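Local coordinates for periplasmic binding protein/LacI transcriptional regulator (Brachyspira murdochii, PDB 4KQC) that probably binds a sugar or related small solute in the periplasm and passes it to an ABC transporter for uptake, at residues P5-V10 / T282-A287; A109-R114 / Y274-Q279; A117-D122 / A300-K305; K129-A134 / G237-G242; P255-I260 / T306-P311. All blocks are in the same frame, centred on the assembly; numbering follows the deposited sequence.

Interaction 1: residues P5-V10 / T282-A287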
# COMPACT_ATOMS: atom_id res chain seq x y z
N PRO A 5 -27.70 -13.80 -11.21
CA PRO A 5 -26.84 -13.30 -10.17
C PRO A 5 -25.86 -12.26 -10.68
O PRO A 5 -25.26 -12.43 -11.75
CB PRO A 5 -26.15 -14.54 -9.65
CG PRO A 5 -27.12 -15.68 -9.98
CD PRO A 5 -27.76 -15.28 -11.23
N TYR A 6 -25.77 -11.17 -9.93
CA TYR A 6 -24.99 -10.02 -10.37
C TYR A 6 -24.44 -9.25 -9.18
O TYR A 6 -25.17 -8.89 -8.29
CB TYR A 6 -25.83 -9.05 -11.22
CG TYR A 6 -25.08 -7.79 -11.67
CD1 TYR A 6 -24.23 -7.78 -12.78
CD2 TYR A 6 -25.26 -6.57 -10.99
CE1 TYR A 6 -23.57 -6.61 -13.16
CE2 TYR A 6 -24.60 -5.40 -11.36
CZ TYR A 6 -23.79 -5.44 -12.46
OH TYR A 6 -23.15 -4.28 -12.82
N ILE A 7 -23.13 -9.03 -9.21
CA ILE A 7 -22.45 -8.28 -8.15
C ILE A 7 -21.61 -7.15 -8.75
O ILE A 7 -20.88 -7.33 -9.74
CB ILE A 7 -21.53 -9.22 -7.32
CG1 ILE A 7 -22.39 -10.14 -6.44
CG2 ILE A 7 -20.57 -8.40 -6.44
CD1 ILE A 7 -21.62 -11.25 -5.72
N ALA A 8 -21.75 -5.96 -8.19
CA ALA A 8 -21.03 -4.79 -8.65
C ALA A 8 -19.72 -4.68 -7.92
O ALA A 8 -19.68 -4.76 -6.67
CB ALA A 8 -21.84 -3.54 -8.35
N VAL A 9 -18.65 -4.54 -8.69
CA VAL A 9 -17.34 -4.29 -8.14
C VAL A 9 -16.83 -2.92 -8.60
O VAL A 9 -16.62 -2.72 -9.81
CB VAL A 9 -16.32 -5.36 -8.52
CG1 VAL A 9 -14.99 -5.05 -7.88
CG2 VAL A 9 -16.84 -6.73 -8.08
N VAL A 10 -16.70 -1.97 -7.67
CA VAL A 10 -16.25 -0.62 -7.99
C VAL A 10 -14.83 -0.49 -7.48
O VAL A 10 -14.60 -0.52 -6.28
CB VAL A 10 -17.21 0.41 -7.40
CG1 VAL A 10 -16.68 1.81 -7.67
CG2 VAL A 10 -18.62 0.20 -7.94
N THR A 282 -15.63 -13.32 -3.39
CA THR A 282 -16.08 -14.36 -2.50
C THR A 282 -16.92 -13.85 -1.34
O THR A 282 -17.96 -14.40 -1.06
CB THR A 282 -14.88 -15.20 -1.99
OG1 THR A 282 -14.23 -15.78 -3.13
CG2 THR A 282 -15.34 -16.35 -1.08
N LEU A 283 -16.43 -12.85 -0.63
CA LEU A 283 -17.14 -12.25 0.48
C LEU A 283 -18.49 -11.72 -0.02
O LEU A 283 -19.51 -11.86 0.64
CB LEU A 283 -16.32 -11.11 1.10
CG LEU A 283 -15.12 -11.49 1.95
CD1 LEU A 283 -14.30 -10.26 2.36
CD2 LEU A 283 -15.65 -12.23 3.13
N ALA A 284 -18.46 -11.05 -1.16
CA ALA A 284 -19.68 -10.43 -1.66
C ALA A 284 -20.74 -11.45 -2.02
O ALA A 284 -21.93 -11.27 -1.67
CB ALA A 284 -19.37 -9.54 -2.80
N TYR A 285 -20.31 -12.51 -2.64
CA TYR A 285 -21.15 -13.62 -2.99
C TYR A 285 -21.75 -14.22 -1.75
O TYR A 285 -22.99 -14.46 -1.70
CB TYR A 285 -20.40 -14.61 -3.86
CG TYR A 285 -21.25 -15.81 -4.18
CD1 TYR A 285 -22.20 -15.71 -5.15
CD2 TYR A 285 -21.10 -17.00 -3.50
CE1 TYR A 285 -23.02 -16.76 -5.48
CE2 TYR A 285 -21.93 -18.08 -3.80
CZ TYR A 285 -22.89 -17.93 -4.79
OH TYR A 285 -23.76 -18.94 -5.18
N LYS A 286 -20.91 -14.54 -0.78
CA LYS A 286 -21.43 -15.16 0.48
C LYS A 286 -22.41 -14.25 1.17
O LYS A 286 -23.50 -14.70 1.64
CB LYS A 286 -20.27 -15.50 1.44
CG LYS A 286 -19.37 -16.62 0.91
CD LYS A 286 -18.24 -16.89 1.88
CE LYS A 286 -17.58 -18.21 1.52
NZ LYS A 286 -16.28 -18.43 2.20
N ALA A 287 -22.09 -12.95 1.23
CA ALA A 287 -23.00 -11.97 1.87
C ALA A 287 -24.30 -11.88 1.08
O ALA A 287 -25.37 -11.72 1.70
CB ALA A 287 -22.34 -10.62 1.98
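Ile7 lays both arms of its side chain over the backbone and beta carbons of one turn of helix 273-288. Its CG2 meets Ala284 CB at 4.0 Å. The longer arm, extended with CD1 anti to CA (chi2 172°), runs on toward the next residue, where Ile7 CD1 lies 3.6 Å from Tyr285 N and 3.8 Å from Ala284 C. From there CD1 also reaches Tyr285 CB at 4.0 Å, so that the methyl rests against the root of the tyrosine side chain, at N, CA and CB. Because Ala284 carries only a methyl, helix and strand come close, 7.4 Å between Ile7 CA and Ala284 CA. The same methyl also touches Ile90 on strand 89-92, so the helix lies across more than one strand of the parallel sheet. On the other face of strand 6-10, Ala8 and Val10 pack against helix 48-60, which completes the helix-sheet-helix layering of this Rossmann-like lobe. Between the two segments all the contacts of Ile7 are van der Waals ones, so the grip here depends on matching shape and on burial of hydrocarbon, with no polar pairing to fix a direction.

Interaction 2: residues A109-R114 / Y274-Q279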
# COMPACT_ATOMS: atom_id res chain seq x y z
N ALA A 109 -11.82 -7.35 2.40
CA ALA A 109 -10.62 -8.14 2.04
C ALA A 109 -9.45 -7.20 1.69
O ALA A 109 -9.54 -6.45 0.73
CB ALA A 109 -10.93 -9.03 0.88
N SER A 110 -8.35 -7.29 2.42
CA SER A 110 -7.25 -6.37 2.22
C SER A 110 -5.98 -6.82 2.82
O SER A 110 -6.00 -7.70 3.67
CB SER A 110 -7.56 -5.03 2.88
OG SER A 110 -7.66 -5.12 4.27
N THR A 111 -4.90 -6.17 2.41
CA THR A 111 -3.62 -6.29 3.07
C THR A 111 -3.80 -5.69 4.47
O THR A 111 -4.46 -4.65 4.63
CB THR A 111 -2.62 -5.49 2.26
OG1 THR A 111 -2.59 -6.02 0.91
CG2 THR A 111 -1.23 -5.52 2.97
N ASP A 112 -3.16 -6.24 5.47
CA ASP A 112 -3.01 -5.53 6.75
C ASP A 112 -1.78 -4.56 6.66
O ASP A 112 -0.61 -4.97 6.69
CB ASP A 112 -2.84 -6.58 7.85
CG ASP A 112 -2.61 -6.01 9.24
OD1 ASP A 112 -2.16 -4.88 9.39
OD2 ASP A 112 -2.78 -6.80 10.20
N ASN A 113 -2.07 -3.30 6.42
CA ASN A 113 -1.03 -2.28 6.25
C ASN A 113 0.01 -2.24 7.36
O ASN A 113 1.20 -2.15 7.09
CB ASN A 113 -1.64 -0.91 6.08
CG ASN A 113 -2.20 -0.72 4.69
OD1 ASN A 113 -1.57 -1.10 3.68
ND2 ASN A 113 -3.34 -0.09 4.62
N ARG A 114 -0.45 -2.29 8.60
CA ARG A 114 0.45 -2.18 9.73
C ARG A 114 1.43 -3.37 9.79
O ARG A 114 2.64 -3.19 9.96
CB ARG A 114 -0.29 -2.04 11.06
CG ARG A 114 -0.92 -0.66 11.19
CD ARG A 114 -1.94 -0.63 12.32
NE ARG A 114 -2.40 0.75 12.54
CZ ARG A 114 -3.29 1.39 11.76
NH1 ARG A 114 -3.91 0.79 10.73
NH2 ARG A 114 -3.59 2.65 12.05
N TYR A 274 -4.22 -10.49 -6.75
CA TYR A 274 -5.16 -11.50 -7.17
C TYR A 274 -6.07 -11.98 -6.05
O TYR A 274 -7.29 -12.12 -6.21
CB TYR A 274 -4.42 -12.67 -7.77
CG TYR A 274 -5.31 -13.70 -8.37
CD1 TYR A 274 -5.88 -14.70 -7.57
CD2 TYR A 274 -5.49 -13.76 -9.75
CE1 TYR A 274 -6.66 -15.72 -8.16
CE2 TYR A 274 -6.24 -14.77 -10.34
CZ TYR A 274 -6.82 -15.74 -9.52
OH TYR A 274 -7.62 -16.79 -10.04
N SER A 275 -5.48 -12.25 -4.90
CA SER A 275 -6.24 -12.66 -3.74
C SER A 275 -7.18 -11.61 -3.23
O SER A 275 -8.28 -11.92 -2.78
CB SER A 275 -5.30 -13.07 -2.61
OG SER A 275 -6.04 -13.71 -1.57
N ILE A 276 -6.76 -10.35 -3.29
CA ILE A 276 -7.64 -9.24 -2.92
C ILE A 276 -8.88 -9.30 -3.77
O ILE A 276 -9.99 -9.24 -3.27
CB ILE A 276 -6.92 -7.92 -3.03
CG1 ILE A 276 -5.85 -7.81 -1.93
CG2 ILE A 276 -7.86 -6.76 -2.96
CD1 ILE A 276 -4.85 -6.69 -2.12
N GLY A 277 -8.73 -9.43 -5.05
CA GLY A 277 -9.91 -9.49 -5.91
C GLY A 277 -10.72 -10.75 -5.74
O GLY A 277 -11.95 -10.72 -5.69
N PHE A 278 -10.07 -11.88 -5.62
CA PHE A 278 -10.77 -13.15 -5.49
C PHE A 278 -11.60 -13.15 -4.18
O PHE A 278 -12.79 -13.54 -4.16
CB PHE A 278 -9.78 -14.30 -5.52
CG PHE A 278 -10.42 -15.62 -5.63
CD1 PHE A 278 -10.95 -16.26 -4.53
CD2 PHE A 278 -10.47 -16.25 -6.85
CE1 PHE A 278 -11.54 -17.49 -4.62
CE2 PHE A 278 -11.09 -17.48 -6.96
CZ PHE A 278 -11.64 -18.09 -5.84
N GLN A 279 -10.96 -12.70 -3.11
CA GLN A 279 -11.60 -12.70 -1.78
C GLN A 279 -12.71 -11.67 -1.68
O GLN A 279 -13.73 -11.92 -1.04
CB GLN A 279 -10.60 -12.56 -0.66
CG GLN A 279 -9.68 -13.79 -0.56
CD GLN A 279 -10.43 -15.09 -0.26
OE1 GLN A 279 -11.43 -15.08 0.44
NE2 GLN A 279 -9.96 -16.21 -0.82
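Ala109, at the end of strand 105-110, and Gln279, on helix 273-288, make the purely aliphatic part of this contact: Ala109 CB meets Gln279 CB at 3.9 Å. Only the base of the glutamine is used; its chain bends at chi2 (-61°) and takes the amide away from the strand. Ala109 CA and Ile276 CA are just 5.9 Å apart, a close approach of strand end and helix. Next come contacts of hydrocarbon with oxygen. Ile276 holds CG2 4.1 Å from Ala109 O, while its other branch reaches forward so that CD1 stands 3.8 Å from Thr111 OG1, the two side chains crossing obliquely. Hydrogen bonding at Thr111 is directed outside the pair, its OG1 being bonded to Gln271. Just beyond, Asp112 is the N-cap of helix 113-133, its OD1 bonded to Ala115 N. In the type I periplasmic binding fold the chain crosses between lobes on leaving strand 105-110 and again on entering helix 273-288, so this contact brings two hinge crossovers together. Methyl and methylene groups do the touching, so the contact is in essence apolar packing, and its one hydroxyl is satisfied by Gln271 and not by the helix segment.

Interaction 3: residues A117-D122 / A300-K305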
# COMPACT_ATOMS: atom_id res chain seq x y z
N ALA A 117 3.99 -3.15 6.90
CA ALA A 117 4.98 -2.15 7.23
C ALA A 117 5.95 -2.60 8.32
O ALA A 117 7.10 -2.18 8.34
CB ALA A 117 4.27 -0.85 7.63
N ALA A 118 5.46 -3.43 9.23
CA ALA A 118 6.29 -4.03 10.24
C ALA A 118 7.32 -4.95 9.63
O ALA A 118 8.40 -5.06 10.19
CB ALA A 118 5.45 -4.74 11.28
N ILE A 119 7.03 -5.61 8.50
CA ILE A 119 8.03 -6.46 7.83
C ILE A 119 9.19 -5.53 7.42
O ILE A 119 10.37 -5.86 7.59
CB ILE A 119 7.46 -7.19 6.58
CG1 ILE A 119 6.33 -8.16 6.96
CG2 ILE A 119 8.62 -7.80 5.80
CD1 ILE A 119 5.55 -8.66 5.77
N VAL A 120 8.84 -4.36 6.89
CA VAL A 120 9.87 -3.46 6.41
C VAL A 120 10.70 -3.00 7.63
O VAL A 120 11.90 -2.91 7.54
CB VAL A 120 9.28 -2.26 5.61
CG1 VAL A 120 10.39 -1.34 5.12
CG2 VAL A 120 8.50 -2.78 4.39
N ALA A 121 10.05 -2.71 8.77
CA ALA A 121 10.80 -2.32 9.98
C ALA A 121 11.75 -3.43 10.39
O ALA A 121 12.91 -3.14 10.72
CB ALA A 121 9.84 -2.00 11.12
N ASP A 122 11.28 -4.65 10.33
CA ASP A 122 12.18 -5.80 10.73
C ASP A 122 13.45 -5.82 9.86
O ASP A 122 14.59 -5.93 10.37
CB ASP A 122 11.48 -7.17 10.57
CG ASP A 122 10.30 -7.37 11.48
OD1 ASP A 122 10.21 -6.79 12.57
OD2 ASP A 122 9.38 -8.14 11.07
N ALA A 300 1.11 -9.85 3.01
CA ALA A 300 2.12 -9.16 2.26
C ALA A 300 3.40 -9.95 2.35
O ALA A 300 3.53 -10.74 3.27
CB ALA A 300 2.28 -7.75 2.80
N LYS A 301 4.28 -9.78 1.36
CA LYS A 301 5.51 -10.56 1.29
C LYS A 301 6.67 -9.63 0.94
O LYS A 301 6.50 -8.69 0.11
CB LYS A 301 5.43 -11.63 0.21
CG LYS A 301 4.55 -12.83 0.51
CD LYS A 301 4.79 -13.85 -0.60
CE LYS A 301 4.06 -15.16 -0.40
NZ LYS A 301 4.23 -15.64 0.98
N TRP A 302 7.81 -9.89 1.59
CA TRP A 302 9.04 -9.19 1.25
C TRP A 302 9.56 -9.71 -0.07
O TRP A 302 9.60 -10.93 -0.30
CB TRP A 302 10.09 -9.46 2.34
CG TRP A 302 11.42 -8.88 2.09
CD1 TRP A 302 12.53 -9.52 1.66
CD2 TRP A 302 11.78 -7.49 2.25
NE1 TRP A 302 13.59 -8.63 1.59
CE2 TRP A 302 13.15 -7.37 1.91
CE3 TRP A 302 11.08 -6.34 2.65
CZ2 TRP A 302 13.85 -6.16 2.01
CZ3 TRP A 302 11.77 -5.15 2.70
CH2 TRP A 302 13.13 -5.07 2.37
N TYR A 303 10.06 -8.80 -0.88
CA TYR A 303 10.76 -9.14 -2.13
C TYR A 303 12.01 -8.27 -2.27
O TYR A 303 12.07 -7.10 -1.78
CB TYR A 303 9.86 -9.14 -3.31
CG TYR A 303 9.51 -7.77 -3.85
CD1 TYR A 303 8.48 -7.05 -3.29
CD2 TYR A 303 10.17 -7.26 -4.95
CE1 TYR A 303 8.13 -5.87 -3.80
CE2 TYR A 303 9.83 -6.02 -5.47
CZ TYR A 303 8.83 -5.34 -4.86
OH TYR A 303 8.52 -4.11 -5.39
N ASP A 304 13.01 -8.86 -2.93
CA ASP A 304 14.30 -8.24 -3.07
C ASP A 304 14.98 -8.88 -4.27
O ASP A 304 14.36 -9.66 -4.98
CB ASP A 304 15.09 -8.28 -1.75
CG ASP A 304 15.46 -9.70 -1.29
OD1 ASP A 304 15.35 -10.64 -2.10
OD2 ASP A 304 15.79 -9.85 -0.09
N LYS A 305 16.26 -8.59 -4.45
CA LYS A 305 16.97 -9.09 -5.63
C LYS A 305 17.01 -10.59 -5.66
O LYS A 305 16.99 -11.18 -6.74
CB LYS A 305 18.40 -8.59 -5.65
CG LYS A 305 18.55 -7.29 -6.36
CD LYS A 305 20.02 -7.00 -6.71
CE LYS A 305 20.36 -7.31 -8.17
NZ LYS A 305 20.62 -8.73 -8.51
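Ile119 on helix 113-133 faces strand 301-303, the antiparallel edge strand of the sheet in the C-terminal lobe of a type I periplasmic binding protein fold. From CB, which points at the strand, the side chain divides. CG2, anti to the backbone N, meets Trp302 CB at 4.1 Å and approaches the indole obliquely. CG1 lies on the other side, anti to the carbonyl carbon (chi1 -63°), and carries CD1 toward Ala300, where CD1 ends 3.8 Å from Ala300 O. The isoleucine and the indole run alongside each other, pointing opposite ways. One residue on, Val120 CG2 reaches the rim of the six-membered ring near its plane, 4.4 Å from Trp302 CZ3. Both aliphatic residues also touch Val269 of the neighbouring strand 267-270, so the helix spans two strands here. A nitrate ion, probably from the crystallisation liquor, lies about 3 Å from the Ile119 side chain at nearest atoms. The indole has polar partners too: Lys123 makes a cation-pi contact with it, and Trp302 NE1 donates to Asp304 OD2 at 3.0 Å, meeting that oxygen from above the carboxylate plane, 53° out of it.

Interaction 4: residues K129-A134 / G237-G242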
# COMPACT_ATOMS: atom_id res chain seq x y z
N LYS A 129 21.11 -2.02 12.57
CA LYS A 129 21.33 -2.08 14.03
C LYS A 129 22.79 -1.89 14.47
O LYS A 129 23.04 -1.17 15.45
CB LYS A 129 20.67 -3.31 14.67
CG LYS A 129 21.33 -4.59 14.30
CD LYS A 129 20.42 -5.71 14.74
CE LYS A 129 21.10 -7.05 14.61
NZ LYS A 129 20.35 -7.95 15.52
N THR A 130 23.75 -2.43 13.72
CA THR A 130 25.17 -2.17 14.07
C THR A 130 25.56 -0.72 13.83
O THR A 130 26.22 -0.05 14.65
CB THR A 130 26.03 -3.16 13.27
OG1 THR A 130 25.65 -4.49 13.68
CG2 THR A 130 27.55 -2.99 13.50
N ARG A 131 25.08 -0.19 12.69
CA ARG A 131 25.30 1.21 12.32
C ARG A 131 24.70 2.23 13.29
O ARG A 131 25.34 3.24 13.64
CB ARG A 131 24.95 1.48 10.85
CG ARG A 131 25.98 0.86 9.93
CD ARG A 131 25.39 0.72 8.53
NE ARG A 131 25.28 2.05 7.90
CZ ARG A 131 24.78 2.30 6.69
NH1 ARG A 131 24.81 3.54 6.25
NH2 ARG A 131 24.25 1.33 5.93
N ILE A 132 23.51 1.96 13.79
CA ILE A 132 22.86 2.82 14.76
C ILE A 132 23.63 2.86 16.08
O ILE A 132 23.70 3.89 16.70
CB ILE A 132 21.41 2.36 15.02
CG1 ILE A 132 20.55 2.66 13.79
CG2 ILE A 132 20.82 3.06 16.26
CD1 ILE A 132 19.23 1.88 13.74
N ALA A 133 24.20 1.73 16.49
CA ALA A 133 24.91 1.64 17.77
C ALA A 133 26.09 2.61 17.88
O ALA A 133 26.45 3.02 18.99
CB ALA A 133 25.37 0.23 17.98
N ALA A 134 26.67 2.99 16.74
CA ALA A 134 27.67 4.06 16.63
C ALA A 134 27.24 5.48 16.94
O ALA A 134 28.11 6.36 17.13
CB ALA A 134 28.35 4.04 15.27
N GLY A 237 27.78 6.08 -0.12
CA GLY A 237 28.48 7.06 0.67
C GLY A 237 27.64 8.23 1.14
O GLY A 237 28.19 9.16 1.73
N ASP A 238 26.32 8.19 0.92
CA ASP A 238 25.48 9.35 1.24
C ASP A 238 24.67 9.22 2.49
O ASP A 238 23.88 10.10 2.80
CB ASP A 238 24.55 9.76 0.09
CG ASP A 238 24.14 11.24 0.16
OD1 ASP A 238 24.97 12.10 0.60
OD2 ASP A 238 23.04 11.61 -0.28
N ALA A 239 24.90 8.17 3.25
CA ALA A 239 24.25 8.02 4.55
C ALA A 239 24.93 8.85 5.60
O ALA A 239 26.06 9.29 5.45
CB ALA A 239 24.19 6.57 4.97
N GLN A 240 24.21 9.08 6.69
CA GLN A 240 24.61 9.89 7.78
C GLN A 240 25.99 9.54 8.39
O GLN A 240 26.74 10.43 8.82
CB GLN A 240 23.47 9.78 8.81
CG GLN A 240 23.44 10.80 9.86
CD GLN A 240 22.37 10.54 10.88
OE1 GLN A 240 21.56 9.63 10.72
NE2 GLN A 240 22.44 11.25 11.98
N ASP A 241 26.33 8.24 8.38
CA ASP A 241 27.62 7.72 8.82
C ASP A 241 28.65 7.56 7.68
O ASP A 241 29.69 6.95 7.90
CB ASP A 241 27.47 6.40 9.56
CG ASP A 241 26.83 5.30 8.72
OD1 ASP A 241 26.54 5.49 7.50
OD2 ASP A 241 26.60 4.21 9.29
N GLY A 242 28.38 8.15 6.52
CA GLY A 242 29.19 7.92 5.31
C GLY A 242 29.15 6.58 4.62
O GLY A 242 29.89 6.33 3.65
O HOH W 1 27.40 3.92 11.89
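Arg131 stands near the end of helix 113-133, which is kinked where the N atoms of Thr130 and Arg131 lack a bond to the preceding turn. Opposite it, Asp241 belongs to a type I beta turn from Ala239 to Gly242, closed by Gly242 N to Ala239 O at 2.8 Å. The two CA atoms, of Arg131 and Asp241, are 7.7 Å apart. Across this gap the arginine, bent at chi3 (72°), presents the side of its guanidinium to the carboxylate. The result is a side-on, two-pronged salt bridge: Arg131 NE bonds Asp241 OD2 at 2.9 Å, and Arg131 NH1 bonds Asp241 OD1 at 2.9 Å. Each oxygen uses its syn lone pair, and the two groups are nearly coplanar, 12° between their planes. Asp241 CG sits between its backbone N and carbonyl carbon (chi1 60°), which turns the carboxylate toward the helix. Ala239 CB comes in at the edge of the guanidinium, 3.3 Å from Arg131 NH1. A water donates to Arg131 O and to Asp241 OD2, adding a second link from helix to turn. Further bonds, Arg131 NH1 to Asp244 O and Gly243 N to Asp241 OD1, tie the pair to the rest of the loop. With a leucine here in place of Arg131, the Asp241 carboxylate would probably be left without its charged mate and Asp244 O without this donor. Paired charges locked nearly coplanar, each with further bonds, imply a directional attachment of the loop to helix 113-133 that resists rotation of either group.

Interaction 5: residues P255-I260 / T306-P311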
# COMPACT_ATOMS: atom_id res chain seq x y z
N PRO A 255 9.33 1.43 -12.13
CA PRO A 255 10.51 2.16 -11.60
C PRO A 255 11.07 1.55 -10.31
O PRO A 255 12.28 1.46 -10.16
CB PRO A 255 9.99 3.57 -11.35
CG PRO A 255 8.74 3.68 -12.13
CD PRO A 255 8.15 2.29 -12.25
N GLN A 256 10.18 1.17 -9.41
CA GLN A 256 10.57 0.52 -8.18
C GLN A 256 11.27 -0.82 -8.43
O GLN A 256 12.22 -1.15 -7.70
CB GLN A 256 9.36 0.37 -7.23
CG GLN A 256 9.73 -0.16 -5.86
CD GLN A 256 8.69 0.09 -4.76
OE1 GLN A 256 9.02 0.01 -3.56
NE2 GLN A 256 7.42 0.38 -5.14
N LEU A 257 10.74 -1.63 -9.34
CA LEU A 257 11.34 -2.95 -9.62
C LEU A 257 12.72 -2.75 -10.17
O LEU A 257 13.68 -3.41 -9.79
CB LEU A 257 10.48 -3.70 -10.64
CG LEU A 257 9.09 -4.13 -10.14
CD1 LEU A 257 8.24 -4.79 -11.21
CD2 LEU A 257 9.31 -5.07 -8.99
N ASP A 258 12.87 -1.83 -11.13
CA ASP A 258 14.21 -1.58 -11.67
C ASP A 258 15.18 -1.08 -10.59
O ASP A 258 16.36 -1.45 -10.60
CB ASP A 258 14.10 -0.53 -12.77
CG ASP A 258 13.48 -1.06 -14.03
OD1 ASP A 258 13.34 -2.31 -14.16
OD2 ASP A 258 13.14 -0.21 -14.89
N ALA A 259 14.69 -0.20 -9.69
CA ALA A 259 15.54 0.30 -8.58
C ALA A 259 16.00 -0.83 -7.69
O ALA A 259 17.10 -0.80 -7.15
CB ALA A 259 14.85 1.35 -7.76
N ILE A 260 15.12 -1.79 -7.43
CA ILE A 260 15.55 -3.02 -6.65
C ILE A 260 16.57 -3.83 -7.46
O ILE A 260 17.59 -4.19 -6.94
CB ILE A 260 14.35 -3.87 -6.23
CG1 ILE A 260 13.58 -3.10 -5.15
CG2 ILE A 260 14.80 -5.26 -5.70
CD1 ILE A 260 12.22 -3.62 -4.90
N THR A 306 17.02 -11.19 -4.49
CA THR A 306 17.13 -12.63 -4.39
C THR A 306 15.89 -13.38 -4.87
O THR A 306 16.01 -14.51 -5.40
CB THR A 306 17.45 -13.06 -2.96
OG1 THR A 306 18.62 -12.35 -2.53
CG2 THR A 306 17.70 -14.58 -2.88
N ASN A 307 14.70 -12.82 -4.66
CA ASN A 307 13.49 -13.58 -5.01
C ASN A 307 12.57 -12.90 -6.01
O ASN A 307 11.48 -13.41 -6.30
CB ASN A 307 12.68 -13.96 -3.76
CG ASN A 307 12.06 -12.76 -3.06
OD1 ASN A 307 12.35 -11.62 -3.42
ND2 ASN A 307 11.17 -13.01 -2.09
N ILE A 308 13.01 -11.75 -6.52
CA ILE A 308 12.15 -11.01 -7.45
C ILE A 308 11.70 -11.80 -8.71
O ILE A 308 10.60 -11.55 -9.27
CB ILE A 308 12.84 -9.68 -7.87
CG1 ILE A 308 11.87 -8.70 -8.55
CG2 ILE A 308 14.03 -9.96 -8.80
CD1 ILE A 308 12.41 -7.28 -8.63
N ASP A 309 12.53 -12.75 -9.16
CA ASP A 309 12.15 -13.57 -10.32
C ASP A 309 11.58 -14.92 -9.96
O ASP A 309 11.26 -15.72 -10.86
CB ASP A 309 13.34 -13.74 -11.25
CG ASP A 309 13.81 -12.44 -11.82
OD1 ASP A 309 12.95 -11.71 -12.35
OD2 ASP A 309 15.03 -12.17 -11.78
N ASP A 310 11.43 -15.21 -8.67
CA ASP A 310 10.74 -16.45 -8.31
C ASP A 310 9.30 -16.37 -8.83
O ASP A 310 8.59 -15.36 -8.59
CB ASP A 310 10.71 -16.63 -6.81
CG ASP A 310 12.06 -16.88 -6.23
OD1 ASP A 310 13.08 -16.94 -7.00
OD2 ASP A 310 12.07 -17.00 -4.98
N PRO A 311 8.81 -17.42 -9.51
CA PRO A 311 7.49 -17.29 -10.11
C PRO A 311 6.39 -16.92 -9.12
O PRO A 311 5.48 -16.12 -9.46
CB PRO A 311 7.26 -18.70 -10.73
CG PRO A 311 8.67 -19.13 -11.06
CD PRO A 311 9.49 -18.66 -9.90
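Ile308 CD1 is the tip on which this contact turns: it meets Leu257 CD2 at 3.8 Å and Ile260 CG2 at 4.3 Å, one helical turn apart on helix 254-261. The leucine and Ile308 cross at a slant, end methyl against end methyl. Ile308 reaches the helix because CG1 is anti to the backbone N (chi1 -165°) and the chain stays extended to CD1 (chi2 164°). The backbones remain well separated, with 8.4 Å between Leu257 CA and Ile308 CA, so these methyls span the interval. Tyr303 of strand 301-303 packs on both Leu257 and Ile260 and enlarges the buried hydrocarbon patch.

Further out, the loop is shaped by a type I turn from Asn307 to Asp310, whose Asp310 N bonds Asn307 O at 3.0 Å and sets Ile308 at the second position. Asn307 ties that turn back to the strand, its OD1 accepting from Asp304 N and its ND2 donating to Trp302 O. Asp309, beside the isoleucine, makes a salt bridge with Arg261 just past the helix segment, a charged link flanking the apolar one. On the helix side, Gln256 uses its amide on Ser268 OG and on the carbonyls of Phe250 and Ser252, fastening the helix to the strands it connects. Helix 254-261 joins the adjacent parallel strands 246-250 and 267-270, the beta-alpha-beta crossover of a Rossmann-like lobe, and here the loop after strand 301-303 packs against the helix of that unit.

In the fold
Interactions 1 and 2 share helix 273-288 in the N-terminal lobe, their centres 15 Å apart, and meet where Leu283 CD1 packs 3.8 Å from Ala109 N. Interactions 2 and 3 share helix 113-133 across the hinge, touching at Thr111 CG2 and Ala300 CB, 4.2 Å apart. Interaction 3 adjoins interaction 5, with Tyr303 CE2 3.7 Å from Leu257 CD2, in the C-terminal lobe. Interaction 4, at the far end of helix 113-133, is about 21 Å from interaction 3 and 51 Å from interaction 1, centre to centre. A nitrate lies about 6 Å from the Thr111 side chain, and a nitrate is also near interaction 3; both sites probably reflect the crystallisation liquor.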